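Local coordinates for uncharacterized protein (Bacteroides ovatus, PDB 4FS7) that is of unknown function but, as an extracellular protein built of BspA-type leucine-rich repeats, probably takes part in protein binding, at residues Asp224-Lys229 against Lys246-Gly251; Lys233-Pro238 against Thr253-Ile258; Ser270-Cys275 against Glu290-Gly295; Ala315-Thr320 against Gly335-Arg340. One frame throughout, in Å; residues are numbered along the deposited sequence.

Interaction 1: Asp224-Lys229 against Lys246-Gly251; sequences DFALSK and KSVFYG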
# COMPACT_ATOMS: atom_id res chain seq x y z
N ASP A 224 1.23 -6.16 4.98
CA ASP A 224 0.28 -5.51 5.84
C ASP A 224 -0.28 -4.24 5.19
O ASP A 224 0.48 -3.44 4.65
CB ASP A 224 0.91 -5.10 7.19
CG ASP A 224 1.41 -6.24 8.06
OD1 ASP A 224 1.21 -7.41 7.71
OD2 ASP A 224 2.00 -5.92 9.11
N PHE A 225 -1.60 -4.06 5.19
CA PHE A 225 -2.25 -2.91 4.63
C PHE A 225 -1.95 -2.69 3.13
O PHE A 225 -2.17 -1.62 2.60
CB PHE A 225 -1.92 -1.60 5.40
CG PHE A 225 -2.46 -1.55 6.79
CD1 PHE A 225 -3.74 -1.02 7.03
CD2 PHE A 225 -1.72 -1.97 7.86
CE1 PHE A 225 -4.24 -0.94 8.31
CE2 PHE A 225 -2.25 -1.89 9.15
CZ PHE A 225 -3.48 -1.37 9.35
N ALA A 226 -1.51 -3.73 2.40
CA ALA A 226 -1.04 -3.49 1.03
C ALA A 226 -2.06 -2.97 0.08
O ALA A 226 -1.72 -2.22 -0.86
CB ALA A 226 -0.35 -4.73 0.45
N LEU A 227 -3.32 -3.36 0.30
CA LEU A 227 -4.43 -2.94 -0.55
C LEU A 227 -5.48 -2.23 0.30
O LEU A 227 -6.65 -2.21 -0.06
CB LEU A 227 -5.00 -4.12 -1.34
CG LEU A 227 -4.09 -4.68 -2.42
CD1 LEU A 227 -4.64 -6.01 -2.96
CD2 LEU A 227 -3.99 -3.64 -3.53
N SER A 228 -5.08 -1.61 1.39
CA SER A 228 -6.03 -0.91 2.26
C SER A 228 -6.54 0.34 1.61
O SER A 228 -5.79 1.09 0.95
CB SER A 228 -5.33 -0.59 3.57
OG SER A 228 -6.12 0.23 4.39
N LYS A 229 -7.81 0.64 1.80
CA LYS A 229 -8.42 1.84 1.25
C LYS A 229 -8.17 1.96 -0.24
O LYS A 229 -7.77 3.01 -0.75
CB LYS A 229 -7.94 3.09 1.98
CG LYS A 229 -8.51 3.19 3.37
CD LYS A 229 -9.97 3.64 3.37
CE LYS A 229 -10.42 3.70 4.77
NZ LYS A 229 -11.85 3.53 4.92
N LYS A 246 -1.35 -8.67 7.69
CA LYS A 246 -2.47 -8.14 8.48
C LYS A 246 -3.18 -7.02 7.72
O LYS A 246 -2.54 -6.22 7.04
CB LYS A 246 -1.92 -7.58 9.78
CG LYS A 246 -1.22 -8.56 10.65
CD LYS A 246 -0.36 -7.88 11.74
CE LYS A 246 0.43 -8.88 12.54
NZ LYS A 246 1.42 -8.17 13.40
N SER A 247 -4.49 -6.91 7.89
CA SER A 247 -5.17 -5.68 7.50
C SER A 247 -5.00 -5.36 6.00
O SER A 247 -5.06 -4.21 5.62
CB SER A 247 -4.69 -4.50 8.35
OG SER A 247 -4.80 -4.80 9.75
N VAL A 248 -4.87 -6.39 5.16
CA VAL A 248 -4.50 -6.17 3.79
C VAL A 248 -5.52 -5.33 3.05
O VAL A 248 -5.13 -4.55 2.20
CB VAL A 248 -4.20 -7.49 3.04
CG1 VAL A 248 -3.91 -7.25 1.56
CG2 VAL A 248 -3.05 -8.26 3.69
N PHE A 249 -6.81 -5.53 3.35
CA PHE A 249 -7.86 -4.83 2.72
C PHE A 249 -8.59 -3.89 3.68
O PHE A 249 -9.77 -3.53 3.51
CB PHE A 249 -8.87 -5.80 2.09
CG PHE A 249 -8.26 -6.63 1.00
CD1 PHE A 249 -8.18 -6.15 -0.31
CD2 PHE A 249 -7.71 -7.87 1.28
CE1 PHE A 249 -7.58 -6.90 -1.31
CE2 PHE A 249 -7.14 -8.61 0.30
CZ PHE A 249 -7.04 -8.13 -1.00
N TYR A 250 -7.88 -3.41 4.69
CA TYR A 250 -8.51 -2.59 5.72
C TYR A 250 -9.27 -1.43 5.15
O TYR A 250 -8.74 -0.63 4.39
CB TYR A 250 -7.42 -2.05 6.67
CG TYR A 250 -7.99 -1.30 7.83
CD1 TYR A 250 -8.37 0.02 7.70
CD2 TYR A 250 -8.21 -1.92 9.04
CE1 TYR A 250 -8.99 0.71 8.74
CE2 TYR A 250 -8.80 -1.22 10.10
CZ TYR A 250 -9.20 0.07 9.93
OH TYR A 250 -9.83 0.68 11.02
N GLY A 251 -10.55 -1.30 5.53
CA GLY A 251 -11.31 -0.14 5.22
C GLY A 251 -11.71 0.07 3.78
O GLY A 251 -12.10 1.17 3.41
O HOH W 1 3.20 -7.07 11.23
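Tyr250 O is the best-held polar atom of this contact, gripped by two donors: Ser228 OG lies 2.8 Å from Tyr250 O, above the carbonyl plane, and Lys229 N lies 3.0 Å from the same oxygen, within that plane. The segments are equivalent turns of neighbouring coils in a BspA-type leucine-rich-repeat solenoid, each containing a type I beta turn (Phe225 to Ser228, Ser247 to Tyr250). Serine suits its place because its short side chain, OG anti to the backbone N (chi1 173°), brings the hydroxyl within bonding distance of that carbonyl. Backbone bonds from Phe225 N to Lys246 O and from Leu227 N to Val248 O continue the stacking. Lys229 bends at chi2 (-76°), so that NZ reaches a lone pair of Gly251 O at 2.8 Å. Gly251 has a positive phi, and a CB there would collide with Lys229 CE. At the opposite end, Lys246 N gives Asp224 OD1 a nearly straight bond (170°) of 2.9 Å from above the carboxylate plane, while a water joins Asp224 OD2 to Lys246 NZ. The Phe225 ring receives Ser247 CB over the centre of one face, 3.5 Å from the centroid, and its CE1 touches Tyr250 CB; the ring also meets Tyr202 of the preceding coil, nearly parallel to it. An alanine here would remove the ring and would probably loosen the packing of Ser247, Tyr250 and Tyr202 along this side of the solenoid. On the hydrophobic side, Leu227 runs alongside Phe249, with Leu227 CD1 3.5 Å from Phe249 CE1.

Interaction 2: Lys233-Pro238 against Thr253-Ile258; sequences KNIIIP and TDLESI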
# COMPACT_ATOMS: atom_id res chain seq x y z
N LYS A 233 -13.39 -4.08 -6.12
CA LYS A 233 -14.82 -4.44 -5.98
C LYS A 233 -15.04 -5.91 -5.66
O LYS A 233 -15.87 -6.23 -4.82
CB LYS A 233 -15.56 -4.10 -7.28
CG LYS A 233 -17.08 -4.38 -7.23
CD LYS A 233 -17.71 -4.20 -8.65
CE LYS A 233 -19.21 -3.87 -8.61
NZ LYS A 233 -19.47 -2.47 -8.09
N ASN A 234 -14.34 -6.82 -6.34
CA ASN A 234 -14.49 -8.26 -6.14
C ASN A 234 -13.12 -8.87 -6.13
O ASN A 234 -12.39 -8.78 -7.11
CB ASN A 234 -15.35 -8.89 -7.25
CG ASN A 234 -16.75 -8.34 -7.29
OD1 ASN A 234 -17.59 -8.61 -6.41
ND2 ASN A 234 -17.01 -7.53 -8.26
N ILE A 235 -12.72 -9.45 -5.01
CA ILE A 235 -11.42 -10.03 -4.86
C ILE A 235 -11.54 -11.55 -4.83
O ILE A 235 -12.33 -12.13 -4.08
CB ILE A 235 -10.74 -9.50 -3.55
CG1 ILE A 235 -10.27 -8.08 -3.76
CG2 ILE A 235 -9.56 -10.39 -3.12
CD1 ILE A 235 -9.06 -7.93 -4.73
N ILE A 236 -10.70 -12.19 -5.61
CA ILE A 236 -10.43 -13.61 -5.51
C ILE A 236 -8.97 -13.77 -5.22
O ILE A 236 -8.11 -13.30 -6.00
CB ILE A 236 -10.82 -14.37 -6.81
CG1 ILE A 236 -12.32 -14.23 -7.09
CG2 ILE A 236 -10.39 -15.81 -6.71
CD1 ILE A 236 -12.77 -14.93 -8.34
N ILE A 237 -8.65 -14.39 -4.11
CA ILE A 237 -7.29 -14.75 -3.80
C ILE A 237 -7.01 -16.12 -4.37
O ILE A 237 -7.59 -17.10 -3.91
CB ILE A 237 -7.01 -14.70 -2.26
CG1 ILE A 237 -7.22 -13.27 -1.68
CG2 ILE A 237 -5.58 -15.19 -1.94
CD1 ILE A 237 -6.31 -12.17 -2.24
N PRO A 238 -6.18 -16.21 -5.40
CA PRO A 238 -5.95 -17.51 -6.04
C PRO A 238 -5.06 -18.39 -5.19
O PRO A 238 -4.40 -17.96 -4.22
CB PRO A 238 -5.28 -17.12 -7.37
CG PRO A 238 -4.47 -15.91 -7.01
CD PRO A 238 -5.42 -15.15 -6.08
N THR A 253 -13.98 0.44 0.97
CA THR A 253 -15.41 0.73 1.03
C THR A 253 -16.21 0.28 -0.19
O THR A 253 -17.45 0.21 -0.14
CB THR A 253 -15.65 2.25 1.25
OG1 THR A 253 -15.12 2.98 0.15
CG2 THR A 253 -15.01 2.72 2.54
N ASP A 254 -15.52 -0.04 -1.28
CA ASP A 254 -16.15 -0.46 -2.52
C ASP A 254 -16.12 -1.96 -2.72
O ASP A 254 -16.70 -2.50 -3.66
CB ASP A 254 -15.49 0.23 -3.72
CG ASP A 254 -15.67 1.72 -3.70
OD1 ASP A 254 -16.72 2.13 -3.22
OD2 ASP A 254 -14.74 2.46 -4.13
N LEU A 255 -15.50 -2.68 -1.80
CA LEU A 255 -15.29 -4.11 -1.90
C LEU A 255 -16.59 -4.80 -1.55
O LEU A 255 -17.07 -4.68 -0.41
CB LEU A 255 -14.17 -4.55 -0.97
CG LEU A 255 -13.80 -6.01 -0.94
CD1 LEU A 255 -13.35 -6.53 -2.31
CD2 LEU A 255 -12.68 -6.22 0.09
N GLU A 256 -17.15 -5.52 -2.51
CA GLU A 256 -18.45 -6.17 -2.39
C GLU A 256 -18.41 -7.66 -2.13
O GLU A 256 -19.34 -8.22 -1.54
CB GLU A 256 -19.29 -5.90 -3.62
CG GLU A 256 -19.65 -4.46 -3.80
CD GLU A 256 -20.45 -4.19 -5.10
OE1 GLU A 256 -20.92 -5.17 -5.75
OE2 GLU A 256 -20.63 -3.00 -5.44
N SER A 257 -17.42 -8.35 -2.65
CA SER A 257 -17.27 -9.77 -2.43
C SER A 257 -15.82 -10.16 -2.33
O SER A 257 -14.94 -9.56 -2.98
CB SER A 257 -17.92 -10.65 -3.49
OG SER A 257 -17.20 -10.63 -4.68
N ILE A 258 -15.55 -11.21 -1.58
CA ILE A 258 -14.26 -11.85 -1.43
C ILE A 258 -14.37 -13.36 -1.46
O ILE A 258 -15.33 -13.94 -0.95
CB ILE A 258 -13.47 -11.36 -0.16
CG1 ILE A 258 -14.00 -11.89 1.18
CG2 ILE A 258 -13.39 -9.84 -0.17
CD1 ILE A 258 -13.35 -13.21 1.63
O HOH W 2 -20.40 -7.68 -6.45
O HOH W 3 -15.10 -12.47 -4.82
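The backbones run parallel, with Asn234 beside Ser257 and Ile235 beside Ile258, the latter pair's CA atoms 4.8 Å apart. Lys233 O takes a short bond of 2.7 Å from Glu256 N and a weak one from Ser257 N, so two successive amides converge on one carbonyl where the second segment, Thr253-Ile258, enters the sheet. Ile235 N then donates to Ser257 O at 3.0 Å, the next step of the parallel pattern. Asn234 and Ser257 share one face of the sheet. Ser257 OG sits in the crowded position between its own backbone N and carbonyl carbon (chi1 73°), from which it donates to a lone pair of Asn234 OD1 at 2.7 Å. Water binds on both flanks of this pair: one molecule bridges Asn234 OD1 and Glu256 OE1, another Ile235 O and Ser257 OG. Lys233 and Glu256 lie alongside each other; the lysine chain is extended until its last torsion bends (chi4 70°), and NZ meets Glu256 OE2 at 2.9 Å from above the carboxylate plane. Such long, charged chains suit the solvent-facing margin. The other face is apolar. Here Ile235 crosses Leu255 at about a right angle, CG1 of the isoleucine 3.7 Å from CD1 of the leucine, while Ile258 packs more loosely on Ile235. Phe249 also touches Ile235, and Phe272 touches both Leu255 and Ile258, closing the interior around these branched chains. A parallel sheet made of one short strand from each successive coil, with aliphatic side chains turned into the interior, is characteristic of the leucine-rich-repeat solenoid.

Interaction 3: Ser270-Cys275 against Glu290-Gly295; sequences SLFYNC and EKTFYG
Two tyrosines share one conformation, CG anti to the backbone N (chi1 -161° in Tyr273, -165° in Tyr294), and so point the same way from neighbouring coils of the leucine-rich-repeat solenoid. Their rings form an offset stack, centroids 4.6 Å apart and planes 12° from parallel. The slide places Tyr294 CB over one face of the Tyr273 ring, 3.7 Å from its centroid, while Tyr273 OH lies over the rim of the Tyr294 ring. Tyr294 OH continues to Glu317 OE2 of the next coil. An alanine in place of Tyr273 would lose this stack and would probably weaken the aromatic row that Tyr250 extends on its far side. Phe272 and Phe293, buried in the interior, have CG beside the backbone N instead, anti to the carbonyl carbon; their near-parallel rings barely overlap, and Phe272 CD2 touches Phe293 CE1 at 3.5 Å. Between these rows the backbone bonds, Ser270 N to Glu290 O, Phe272 N to Thr292 O and Asn274 N to Tyr294 O, fix the stacking. Glycine suits its place at Gly295, since a CB there would strike Asn274 OD1. A water donates to both Asn274 OD1, at 3.0 Å, and Gly295 O, at 2.7 Å.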
# COMPACT_ATOMS: atom_id res chain seq x y z
N SER A 270 -7.45 -9.05 10.93
CA SER A 270 -8.09 -7.80 10.50
C SER A 270 -8.13 -7.58 8.99
O SER A 270 -8.17 -6.45 8.54
CB SER A 270 -7.41 -6.62 11.17
OG SER A 270 -7.52 -6.70 12.60
N LEU A 271 -8.19 -8.66 8.19
CA LEU A 271 -8.03 -8.51 6.76
C LEU A 271 -9.05 -7.60 6.13
O LEU A 271 -8.71 -6.80 5.26
CB LEU A 271 -8.05 -9.84 6.00
CG LEU A 271 -6.91 -9.89 4.92
CD1 LEU A 271 -5.60 -10.15 5.67
CD2 LEU A 271 -7.18 -11.02 3.93
N PHE A 272 -10.32 -7.73 6.53
CA PHE A 272 -11.43 -6.97 5.97
C PHE A 272 -12.07 -6.08 7.00
O PHE A 272 -13.25 -5.71 6.90
CB PHE A 272 -12.45 -7.90 5.32
CG PHE A 272 -11.85 -8.79 4.27
CD1 PHE A 272 -11.45 -8.26 3.05
CD2 PHE A 272 -11.63 -10.11 4.50
CE1 PHE A 272 -10.87 -9.07 2.11
CE2 PHE A 272 -11.03 -10.94 3.53
CZ PHE A 272 -10.62 -10.37 2.35
N TYR A 273 -11.28 -5.66 7.99
CA TYR A 273 -11.78 -4.78 9.03
C TYR A 273 -12.35 -3.50 8.41
O TYR A 273 -11.68 -2.86 7.59
CB TYR A 273 -10.62 -4.46 9.96
CG TYR A 273 -10.93 -3.94 11.36
CD1 TYR A 273 -11.55 -2.74 11.59
CD2 TYR A 273 -10.51 -4.67 12.49
CE1 TYR A 273 -11.81 -2.30 12.89
CE2 TYR A 273 -10.76 -4.21 13.77
CZ TYR A 273 -11.40 -3.04 13.95
OH TYR A 273 -11.63 -2.59 15.23
N ASN A 274 -13.57 -3.14 8.79
CA ASN A 274 -14.22 -1.94 8.31
C ASN A 274 -14.48 -1.93 6.81
O ASN A 274 -14.65 -0.87 6.21
CB ASN A 274 -13.48 -0.66 8.76
CG ASN A 274 -13.82 -0.25 10.19
OD1 ASN A 274 -14.86 -0.57 10.70
ND2 ASN A 274 -12.92 0.46 10.82
N CYS A 275 -14.61 -3.12 6.20
CA CYS A 275 -15.06 -3.21 4.80
C CYS A 275 -16.59 -3.16 4.81
O CYS A 275 -17.28 -4.15 4.69
CB CYS A 275 -14.54 -4.46 4.15
SG CYS A 275 -12.75 -4.35 3.77
N GLU A 290 -8.43 -13.38 14.06
CA GLU A 290 -9.05 -12.29 14.79
C GLU A 290 -9.49 -11.16 13.88
O GLU A 290 -8.73 -10.75 12.98
CB GLU A 290 -8.11 -11.79 15.90
CG GLU A 290 -6.84 -11.11 15.40
CD GLU A 290 -6.06 -10.34 16.44
OE1 GLU A 290 -6.04 -10.79 17.60
OE2 GLU A 290 -5.44 -9.29 16.12
N LYS A 291 -10.67 -10.63 14.13
CA LYS A 291 -11.15 -9.40 13.57
C LYS A 291 -11.24 -9.42 12.06
O LYS A 291 -11.36 -8.34 11.45
CB LYS A 291 -10.27 -8.22 14.05
CG LYS A 291 -10.16 -8.11 15.58
CD LYS A 291 -8.98 -7.23 16.02
CE LYS A 291 -8.78 -7.27 17.51
NZ LYS A 291 -7.49 -6.57 17.83
N THR A 292 -11.31 -10.60 11.42
CA THR A 292 -11.26 -10.63 9.96
C THR A 292 -12.33 -9.80 9.30
O THR A 292 -12.05 -9.11 8.30
CB THR A 292 -11.31 -12.12 9.45
OG1 THR A 292 -10.16 -12.82 9.93
CG2 THR A 292 -11.32 -12.21 7.93
N PHE A 293 -13.58 -9.94 9.77
CA PHE A 293 -14.70 -9.24 9.21
C PHE A 293 -15.28 -8.22 10.17
O PHE A 293 -16.48 -7.89 10.12
CB PHE A 293 -15.78 -10.24 8.73
CG PHE A 293 -15.26 -11.27 7.80
CD1 PHE A 293 -14.98 -10.95 6.47
CD2 PHE A 293 -15.00 -12.56 8.23
CE1 PHE A 293 -14.48 -11.88 5.60
CE2 PHE A 293 -14.51 -13.55 7.36
CZ PHE A 293 -14.23 -13.18 6.05
N TYR A 294 -14.44 -7.68 11.04
CA TYR A 294 -14.93 -6.69 12.02
C TYR A 294 -15.60 -5.53 11.32
O TYR A 294 -15.00 -4.92 10.42
CB TYR A 294 -13.75 -6.13 12.87
CG TYR A 294 -14.24 -5.41 14.11
CD1 TYR A 294 -14.77 -4.15 14.05
CD2 TYR A 294 -14.21 -6.05 15.36
CE1 TYR A 294 -15.34 -3.56 15.17
CE2 TYR A 294 -14.73 -5.46 16.49
CZ TYR A 294 -15.31 -4.21 16.40
OH TYR A 294 -15.93 -3.61 17.48
N GLY A 295 -16.80 -5.15 11.74
CA GLY A 295 -17.42 -3.95 11.19
C GLY A 295 -17.88 -4.08 9.78
O GLY A 295 -18.13 -3.07 9.12
O HOH W 4 -5.50 -8.09 13.71
O HOH W 5 -7.98 -11.47 8.86
O HOH W 6 -17.75 -0.51 9.94

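Interaction 4: Ala315-Thr320 against Gly335-Arg340; sequences AFESCT and GKRSFR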
# COMPACT_ATOMS: atom_id res chain seq x y z
N ALA A 315 -14.18 -12.04 15.10
CA ALA A 315 -14.13 -12.18 13.63
C ALA A 315 -15.29 -11.57 12.88
O ALA A 315 -15.11 -11.08 11.77
CB ALA A 315 -13.92 -13.62 13.24
N PHE A 316 -16.47 -11.67 13.46
CA PHE A 316 -17.68 -11.15 12.88
C PHE A 316 -18.34 -10.08 13.76
O PHE A 316 -19.53 -9.72 13.60
CB PHE A 316 -18.71 -12.24 12.53
CG PHE A 316 -18.22 -13.23 11.50
CD1 PHE A 316 -18.39 -12.98 10.16
CD2 PHE A 316 -17.60 -14.40 11.87
CE1 PHE A 316 -17.96 -13.88 9.21
CE2 PHE A 316 -17.17 -15.30 10.93
CZ PHE A 316 -17.36 -15.03 9.59
N GLU A 317 -17.55 -9.50 14.67
CA GLU A 317 -18.14 -8.48 15.55
C GLU A 317 -18.66 -7.30 14.71
O GLU A 317 -17.98 -6.86 13.76
CB GLU A 317 -17.13 -8.03 16.61
CG GLU A 317 -17.64 -6.88 17.46
CD GLU A 317 -16.95 -6.65 18.79
OE1 GLU A 317 -16.39 -7.57 19.34
OE2 GLU A 317 -17.06 -5.49 19.21
N SER A 318 -19.84 -6.79 15.05
CA SER A 318 -20.41 -5.63 14.41
C SER A 318 -20.83 -5.88 12.96
O SER A 318 -21.09 -4.92 12.20
CB SER A 318 -19.53 -4.37 14.58
OG SER A 318 -19.71 -3.80 15.87
N CYS A 319 -21.05 -7.14 12.60
CA CYS A 319 -21.65 -7.49 11.29
C CYS A 319 -23.16 -7.47 11.46
O CYS A 319 -23.82 -8.49 11.63
CB CYS A 319 -21.13 -8.83 10.81
SG CYS A 319 -19.40 -8.79 10.29
N THR A 320 -23.71 -6.28 11.44
CA THR A 320 -25.07 -5.98 11.86
C THR A 320 -26.17 -6.35 10.87
O THR A 320 -27.34 -6.30 11.26
CB THR A 320 -25.21 -4.50 12.24
OG1 THR A 320 -24.68 -3.70 11.17
CG2 THR A 320 -24.49 -4.18 13.57
N GLY A 335 -14.42 -17.87 18.94
CA GLY A 335 -13.69 -17.00 19.83
C GLY A 335 -14.47 -16.00 20.63
O GLY A 335 -15.69 -15.85 20.53
N LYS A 336 -13.75 -15.35 21.54
CA LYS A 336 -14.31 -14.26 22.33
C LYS A 336 -14.92 -13.21 21.42
O LYS A 336 -14.29 -12.79 20.44
CB LYS A 336 -13.17 -13.65 23.18
CG LYS A 336 -13.56 -12.41 23.95
CD LYS A 336 -12.46 -11.92 24.89
CE LYS A 336 -12.90 -10.74 25.72
NZ LYS A 336 -11.85 -10.33 26.68
N ARG A 337 -16.15 -12.78 21.70
CA ARG A 337 -16.82 -11.70 20.96
C ARG A 337 -16.89 -12.00 19.47
O ARG A 337 -17.09 -11.09 18.68
CB ARG A 337 -16.12 -10.38 21.22
CG ARG A 337 -16.38 -9.84 22.63
CD ARG A 337 -15.47 -8.67 23.04
NE ARG A 337 -15.59 -7.53 22.12
CZ ARG A 337 -15.06 -6.34 22.39
NH1 ARG A 337 -14.39 -6.14 23.52
NH2 ARG A 337 -15.15 -5.36 21.51
N SER A 338 -16.86 -13.27 19.04
CA SER A 338 -16.82 -13.52 17.60
C SER A 338 -18.01 -13.05 16.82
O SER A 338 -17.86 -12.71 15.65
CB SER A 338 -16.55 -15.00 17.31
OG SER A 338 -15.23 -15.41 17.63
N PHE A 339 -19.21 -13.04 17.45
CA PHE A 339 -20.42 -12.52 16.82
C PHE A 339 -21.03 -11.41 17.68
O PHE A 339 -22.21 -11.13 17.57
CB PHE A 339 -21.44 -13.67 16.57
CG PHE A 339 -20.93 -14.70 15.60
CD1 PHE A 339 -21.12 -14.51 14.23
CD2 PHE A 339 -20.23 -15.80 16.00
CE1 PHE A 339 -20.64 -15.44 13.34
CE2 PHE A 339 -19.72 -16.75 15.09
CZ PHE A 339 -19.96 -16.56 13.76
N ARG A 340 -20.21 -10.71 18.45
CA ARG A 340 -20.73 -9.66 19.28
C ARG A 340 -21.36 -8.60 18.40
O ARG A 340 -20.80 -8.15 17.40
CB ARG A 340 -19.64 -9.04 20.16
CG ARG A 340 -20.15 -7.79 20.93
CD ARG A 340 -19.17 -7.28 21.95
NE ARG A 340 -19.75 -6.16 22.69
CZ ARG A 340 -19.50 -4.88 22.50
NH1 ARG A 340 -18.69 -4.47 21.54
NH2 ARG A 340 -20.13 -4.00 23.25
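Glu317 has CG anti to the backbone N (chi1 174°) and an extended chain, which carries its carboxylate across to two arginines: Arg337, folded back by a bend at chi3 (58°), and Arg340, extended from CG to NE. This salt-bridge network joins equivalent turns of neighbouring coils in the leucine-rich-repeat solenoid. Arg337 grips the carboxylate side-on, with NE 2.9 Å from Glu317 OE1 and NH2 3.0 Å from Glu317 OE2; both oxygens use their syn lone pairs, and the carboxylate and the Arg337 guanidinium are inclined by 31°. Arg340 runs alongside the glutamate, and its NH1 meets Glu317 OE2 at 3.0 Å from above the carboxylate plane. With Tyr294 OH as a further partner, OE2 has three bonds, which suits an oxygen of a buried residue, and the two positive groups probably favour the ionised acid. Arg340 NE is held in turn by Gln363 OE1. In the backbone, Phe316 N donates to Ser338 O at 2.8 Å, and Ser318 N approaches Arg340 O almost along the C=O axis at 2.9 Å. Phenylalanine fits the interior positions because flat rings can repeat from coil to coil: Phe316 and Phe339 point the same way, with near-parallel planes that are slid apart, and each meets a further ring, Phe293 and Phe362 respectively. Their centroids stand 5.1 Å apart, and the closest atoms of the pair are Phe316 CD2 and Phe339 CE1, at 3.5 Å.

In the fold
Interactions 1, 3 and 4 repeat one theme along the solenoid: turns of adjacent coils stacked by backbone bonds, with phenylalanines inside, or leucine against phenylalanine in interaction 1. Interaction 3 touches both others, through Phe249 N to Leu271 O on one side and Phe293 N to Ala315 O on the other. Chemistry changes along the outer row, from phenylalanine and tyrosine in interaction 1, through the stacked tyrosines of interaction 3, to the charged network of interaction 4, where a buried glutamate meets two partly exposed arginines. Interaction 2 differs in being strand pairing, partly at the surface, yet its aliphatic face meets Phe249 and Phe272, so sheet and turns share one core.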